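Local coordinates for protein NegoA.19184.a (Neisseria gonorrhoeae, PDB 5UEB) that is of unknown function but belongs to the DUF4265 family and contains two antiparallel beta sheets, at residues 44-58 with 68-81. Numbering follows the deposited sequence.
With EDO (1,2-ethanediol), chain N.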
loop_
_atom_site.group_PDB
_atom_site.type_symbol
_atom_site.label_atom_id
_atom_site.label_comp_id
_atom_site.label_asym_id
_atom_site.label_seq_id
_atom_site.Cartn_x
_atom_site.Cartn_y
_atom_site.Cartn_z
ATOM N N ILE B 44 1.115 7.703 -17.425
ATOM C CA ILE B 44 1.438 8.379 -16.165
ATOM C C ILE B 44 0.145 8.554 -15.375
ATOM O O ILE B 44 -0.787 9.199 -15.875
ATOM C CB ILE B 44 2.079 9.742 -16.438
ATOM C CG1 ILE B 44 3.358 9.567 -17.251
ATOM C CG2 ILE B 44 2.389 10.451 -15.109
ATOM C CD1 ILE B 44 3.899 10.871 -17.790
ATOM N N PRO B 45 0.032 8.023 -14.156
ATOM C CA PRO B 45 -1.212 8.201 -13.393
ATOM C C PRO B 45 -1.440 9.671 -13.066
ATOM O O PRO B 45 -0.534 10.367 -12.606
ATOM C CB PRO B 45 -0.968 7.374 -12.121
ATOM C CG PRO B 45 0.101 6.361 -12.526
ATOM C CD PRO B 45 0.994 7.147 -13.458
ATOM N N LEU B 46 -2.663 10.146 -13.325
ATOM C CA LEU B 46 -2.990 11.548 -13.084
ATOM C C LEU B 46 -3.275 11.819 -11.615
ATOM O O LEU B 46 -2.873 12.863 -11.089
ATOM C CB LEU B 46 -4.198 11.969 -13.929
ATOM C CG LEU B 46 -3.943 12.129 -15.429
ATOM C CD1 LEU B 46 -5.275 12.360 -16.150
ATOM C CD2 LEU B 46 -2.985 13.291 -15.669
ATOM N N PHE B 47 -3.985 10.908 -10.941
ATOM C CA PHE B 47 -4.496 11.182 -9.598
ATOM C C PHE B 47 -4.246 10.056 -8.601
ATOM O O PHE B 47 -4.046 10.321 -7.409
ATOM C CB PHE B 47 -6.001 11.448 -9.650
ATOM C CG PHE B 47 -6.378 12.582 -10.547
ATOM C CD1 PHE B 47 -6.110 13.886 -10.177
ATOM C CD2 PHE B 47 -6.995 12.341 -11.762
ATOM C CE1 PHE B 47 -6.450 14.934 -11.008
ATOM C CE2 PHE B 47 -7.336 13.385 -12.594
ATOM C CZ PHE B 47 -7.057 14.676 -12.218
ATOM N N ALA B 48 -4.291 8.810 -9.052
ATOM C CA ALA B 48 -4.146 7.697 -8.130
ATOM C C ALA B 48 -2.746 7.728 -7.526
ATOM O O ALA B 48 -1.761 7.894 -8.260
ATOM C CB ALA B 48 -4.383 6.366 -8.841
ATOM N N PRO B 49 -2.614 7.599 -6.215
ATOM C CA PRO B 49 -1.296 7.689 -5.585
ATOM C C PRO B 49 -0.538 6.366 -5.614
ATOM O O PRO B 49 -1.099 5.291 -5.844
ATOM C CB PRO B 49 -1.637 8.075 -4.138
ATOM C CG PRO B 49 -2.985 7.466 -3.908
ATOM C CD PRO B 49 -3.712 7.580 -5.228
ATOM N N ASN B 50 0.772 6.478 -5.379
ATOM C CA ASN B 50 1.671 5.344 -5.167
ATOM C C ASN B 50 1.884 4.491 -6.411
ATOM O O ASN B 50 2.235 3.313 -6.296
ATOM C CB ASN B 50 1.254 4.489 -3.963
ATOM C CG ASN B 50 1.053 5.319 -2.709
ATOM O OD1 ASN B 50 -0.006 5.286 -2.086
ATOM N ND2 ASN B 50 2.071 6.076 -2.347
ATOM N N LEU B 51 1.674 5.063 -7.598
ATOM C CA LEU B 51 1.838 4.357 -8.865
ATOM C C LEU B 51 2.604 5.215 -9.867
ATOM O O LEU B 51 2.514 6.448 -9.857
ATOM C CB LEU B 51 0.471 3.970 -9.456
ATOM C CG LEU B 51 -0.268 2.878 -8.694
ATOM C CD1 LEU B 51 -1.690 2.735 -9.247
ATOM C CD2 LEU B 51 0.486 1.571 -8.825
ATOM N N ALA B 52 3.360 4.552 -10.739
ATOM C CA ALA B 52 4.151 5.252 -11.737
ATOM C C ALA B 52 4.120 4.503 -13.059
ATOM O O ALA B 52 3.868 3.294 -13.116
ATOM C CB ALA B 52 5.613 5.414 -11.292
ATOM N N LEU B 53 4.387 5.260 -14.117
ATOM C CA LEU B 53 4.591 4.697 -15.449
ATOM C C LEU B 53 5.545 3.509 -15.380
ATOM O O LEU B 53 6.594 3.568 -14.726
ATOM C CB LEU B 53 5.208 5.790 -16.331
ATOM C CG LEU B 53 5.590 5.424 -17.770
ATOM C CD1 LEU B 53 4.326 5.145 -18.585
ATOM C CD2 LEU B 53 6.417 6.539 -18.408
ATOM N N ASN B 54 5.165 2.425 -16.058
ATOM C CA ASN B 54 5.955 1.207 -16.195
ATOM C C ASN B 54 6.050 0.385 -14.915
ATOM O O ASN B 54 6.775 -0.612 -14.890
ATOM C CB ASN B 54 7.306 1.438 -16.885
ATOM C CG ASN B 54 7.134 1.843 -18.338
ATOM O OD1 ASN B 54 6.213 1.371 -19.008
ATOM N ND2 ASN B 54 8.004 2.711 -18.829
ATOM N N ASP B 55 5.284 0.730 -13.875
ATOM C CA ASP B 55 5.084 -0.200 -12.769
ATOM C C ASP B 55 4.357 -1.448 -13.272
ATOM O O ASP B 55 3.547 -1.387 -14.206
ATOM C CB ASP B 55 4.208 0.445 -11.685
ATOM C CG ASP B 55 4.968 1.432 -10.795
ATOM O OD1 ASP B 55 6.200 1.622 -10.950
ATOM O OD2 ASP B 55 4.305 2.026 -9.917
ATOM N N ILE B 56 4.646 -2.588 -12.643
ATOM C CA ILE B 56 3.949 -3.843 -12.916
ATOM C C ILE B 56 3.063 -4.151 -11.719
ATOM O O ILE B 56 3.533 -4.144 -10.575
ATOM C CB ILE B 56 4.932 -4.996 -13.191
ATOM C CG1 ILE B 56 5.763 -4.710 -14.441
ATOM C CG2 ILE B 56 4.180 -6.317 -13.373
ATOM C CD1 ILE B 56 6.937 -5.675 -14.635
ATOM N N VAL B 57 1.784 -4.402 -11.974
ATOM C CA VAL B 57 0.805 -4.564 -10.909
ATOM C C VAL B 57 0.007 -5.839 -11.133
ATOM O O VAL B 57 -0.148 -6.315 -12.265
ATOM C CB VAL B 57 -0.143 -3.348 -10.778
ATOM C CG1 VAL B 57 0.649 -2.064 -10.497
ATOM C CG2 VAL B 57 -1.007 -3.206 -12.034
ATOM N N ALA B 58 -0.480 -6.402 -10.036
ATOM C CA ALA B 58 -1.408 -7.520 -10.057
ATOM C C ALA B 58 -2.834 -6.997 -10.141
ATOM O O ALA B 58 -3.148 -5.908 -9.649
ATOM C CB ALA B 58 -1.253 -8.369 -8.799
ATOM N N PHE B 68 -6.963 -2.798 -10.333
ATOM C CA PHE B 68 -5.690 -2.874 -9.626
ATOM C C PHE B 68 -5.888 -3.615 -8.311
ATOM O O PHE B 68 -6.835 -3.339 -7.569
ATOM C CB PHE B 68 -5.198 -1.454 -9.326
ATOM C CG PHE B 68 -4.061 -1.398 -8.329
ATOM C CD1 PHE B 68 -2.753 -1.618 -8.741
ATOM C CD2 PHE B 68 -4.301 -1.121 -6.995
ATOM C CE1 PHE B 68 -1.709 -1.572 -7.832
ATOM C CE2 PHE B 68 -3.260 -1.076 -6.074
ATOM C CZ PHE B 68 -1.955 -1.293 -6.502
ATOM N N ASP B 69 -4.982 -4.540 -8.002
ATOM C CA ASP B 69 -5.001 -5.191 -6.698
ATOM C C ASP B 69 -3.813 -4.825 -5.822
ATOM O O ASP B 69 -4.004 -4.390 -4.680
ATOM C CB ASP B 69 -5.100 -6.715 -6.817
ATOM C CG ASP B 69 -5.422 -7.356 -5.481
ATOM O OD1 ASP B 69 -6.608 -7.356 -5.097
ATOM O OD2 ASP B 69 -4.493 -7.807 -4.795
ATOM N N HIS B 70 -2.588 -5.022 -6.310
ATOM C CA HIS B 70 -1.402 -4.659 -5.544
ATOM C C HIS B 70 -0.214 -4.523 -6.485
ATOM O O HIS B 70 -0.236 -5.003 -7.621
ATOM C CB HIS B 70 -1.112 -5.667 -4.414
ATOM C CG HIS B 70 -0.846 -7.067 -4.883
ATOM N ND1 HIS B 70 -1.852 -7.988 -5.094
ATOM C CD2 HIS B 70 0.316 -7.715 -5.141
ATOM C CE1 HIS B 70 -1.322 -9.137 -5.477
ATOM N NE2 HIS B 70 -0.007 -8.998 -5.514
ATOM N N LEU B 71 0.816 -3.840 -5.996
ATOM C CA LEU B 71 2.045 -3.643 -6.756
ATOM C C LEU B 71 2.850 -4.939 -6.793
ATOM O O LEU B 71 2.989 -5.628 -5.776
ATOM C CB LEU B 71 2.868 -2.535 -6.084
ATOM C CG LEU B 71 4.198 -2.153 -6.736
ATOM C CD1 LEU B 71 3.971 -1.511 -8.089
ATOM C CD2 LEU B 71 4.987 -1.215 -5.810
ATOM N N ILE B 72 3.357 -5.281 -7.976
ATOM C CA ILE B 72 4.270 -6.411 -8.146
ATOM C C ILE B 72 5.719 -5.953 -8.206
ATOM O O ILE B 72 6.575 -6.486 -7.499
ATOM C CB ILE B 72 3.891 -7.251 -9.386
ATOM C CG1 ILE B 72 2.591 -8.024 -9.134
ATOM C CG2 ILE B 72 5.028 -8.219 -9.751
ATOM C CD1 ILE B 72 2.712 -9.161 -8.132
ATOM N N LYS B 73 6.016 -4.972 -9.058
ATOM C CA LYS B 73 7.387 -4.479 -9.191
ATOM C C LYS B 73 7.340 -3.000 -9.549
ATOM O O LYS B 73 6.835 -2.628 -10.612
ATOM C CB LYS B 73 8.148 -5.271 -10.259
ATOM C CG LYS B 73 9.595 -4.819 -10.447
ATOM C CD LYS B 73 10.301 -5.666 -11.507
ATOM C CE LYS B 73 11.766 -5.280 -11.635
ATOM N NZ LYS B 73 12.428 -6.003 -12.756
ATOM N N ALA B 74 7.863 -2.157 -8.665
ATOM C CA ALA B 74 7.965 -0.743 -8.987
ATOM C C ALA B 74 9.009 -0.524 -10.075
ATOM O O ALA B 74 10.059 -1.178 -10.100
ATOM C CB ALA B 74 8.348 0.052 -7.735
ATOM N N SER B 75 8.711 0.404 -10.986
ATOM C CA SER B 75 9.674 0.768 -12.018
ATOM C C SER B 75 10.844 1.568 -11.467
ATOM O O SER B 75 11.918 1.567 -12.078
ATOM C CB SER B 75 8.990 1.611 -13.094
ATOM O OG SER B 75 8.485 2.814 -12.523
ATOM N N GLY B 76 10.665 2.246 -10.335
ATOM C CA GLY B 76 11.629 3.219 -9.880
ATOM C C GLY B 76 11.365 4.629 -10.356
ATOM O O GLY B 76 12.057 5.559 -9.908
ATOM N N ASN B 77 10.397 4.817 -11.251
ATOM C CA ASN B 77 10.002 6.148 -11.677
ATOM C C ASN B 77 9.268 6.860 -10.546
ATOM O O ASN B 77 8.692 6.233 -9.655
ATOM C CB ASN B 77 9.069 6.069 -12.882
ATOM C CG ASN B 77 9.789 5.676 -14.160
ATOM O OD1 ASN B 77 10.936 6.061 -14.381
ATOM N ND2 ASN B 77 9.114 4.933 -15.017
ATOM N N THR B 78 9.299 8.193 -10.597
ATOM C CA THR B 78 8.602 9.064 -9.659
ATOM C C THR B 78 7.460 9.763 -10.391
ATOM O O THR B 78 7.610 10.140 -11.554
ATOM C CB THR B 78 9.598 10.118 -9.150
ATOM O OG1 THR B 78 10.563 9.487 -8.298
ATOM C CG2 THR B 78 8.911 11.240 -8.384
ATOM N N THR B 79 6.312 9.914 -9.721
ATOM C CA THR B 79 5.157 10.637 -10.253
ATOM C C THR B 79 4.902 11.871 -9.396
ATOM O O THR B 79 4.709 11.748 -8.184
ATOM C CB THR B 79 3.909 9.751 -10.232
ATOM O OG1 THR B 79 4.184 8.501 -10.874
ATOM C CG2 THR B 79 2.725 10.445 -10.946
ATOM N N ILE B 80 4.891 13.048 -10.027
ATOM C CA ILE B 80 4.666 14.330 -9.359
ATOM C C ILE B 80 3.432 14.960 -9.988
ATOM O O ILE B 80 3.359 15.080 -11.216
ATOM C CB ILE B 80 5.880 15.269 -9.523
ATOM C CG1 ILE B 80 7.174 14.609 -9.016
ATOM C CG2 ILE B 80 5.610 16.606 -8.823
ATOM C CD1 ILE B 80 7.166 14.254 -7.542
ATOM N N ASN B 81 2.464 15.357 -9.155
ATOM C CA ASN B 81 1.275 16.079 -9.610
ATOM C C ASN B 81 1.535 17.568 -9.428
ATOM O O ASN B 81 2.030 17.985 -8.377
ATOM C CB ASN B 81 0.038 15.737 -8.779
ATOM C CG ASN B 81 -0.249 14.240 -8.660
ATOM O OD1 ASN B 81 -0.729 13.793 -7.621
ATOM N ND2 ASN B 81 -0.010 13.471 -9.728
HETATM C C1 EDO N . -1.953 2.234 -4.210
HETATM O O1 EDO N . -1.009 1.156 -4.249
HETATM C C2 EDO N . -2.653 2.401 -5.555
HETATM O O2 EDO N . -3.562 3.506 -5.490
HETATM O O HOH W 1 -0.839 10.564 -9.658
HETATM O O HOH W 2 -1.776 11.459 -6.329
HETATM O O HOH W 3 4.743 8.093 -13.602
HETATM O O HOH W 4 8.320 -2.236 -13.091
HETATM O O HOH W 5 10.287 3.917 -17.471
HETATM O O HOH W 6 8.201 3.471 -9.160
#
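Ser75 holds OG between its backbone N and carbonyl carbon (chi1 61°), and Asp55 swings its carboxylate back beside its own N (chi1 -78°); these torsions bring them together where a beta hairpin, strands 56-62 and 65-73, leads into the second sheet. Asp55 OD1 receives Ser75 N at 2.8 Å in a nearly straight bond (178°), on the anti side but tilted out of the carboxylate plane. OD2 is met from above that plane by Ala52 N, which fastens the type II turn 52-55. Ser75 OG, accepting from Asn77 N in an ST turn, lies 3.0 Å from both Leu53 O and Asp55 OD1. How a hairpin absorbs extra residues is seen next door: two classic beta bulges set Ile72 and Lys73 against Ile56, whose O takes both their N-H groups, and Asp69 and His70 against Ala58. Ala58 CB sits over one face of the His70 imidazole, 3.6 Å from the centroid (CH-pi), while Asp69 OD2, lying in the ring plane, accepts from His70 ND1; Asp69 OD1 bridges to Lys10 of the second subunit. Val57 CG1 packs at the edge of the Phe68 ring, near its plane. In strand 78-84, Thr79 OG1 donates to Leu51 O at 2.8 Å and accepts from a water bound by Leu53 N.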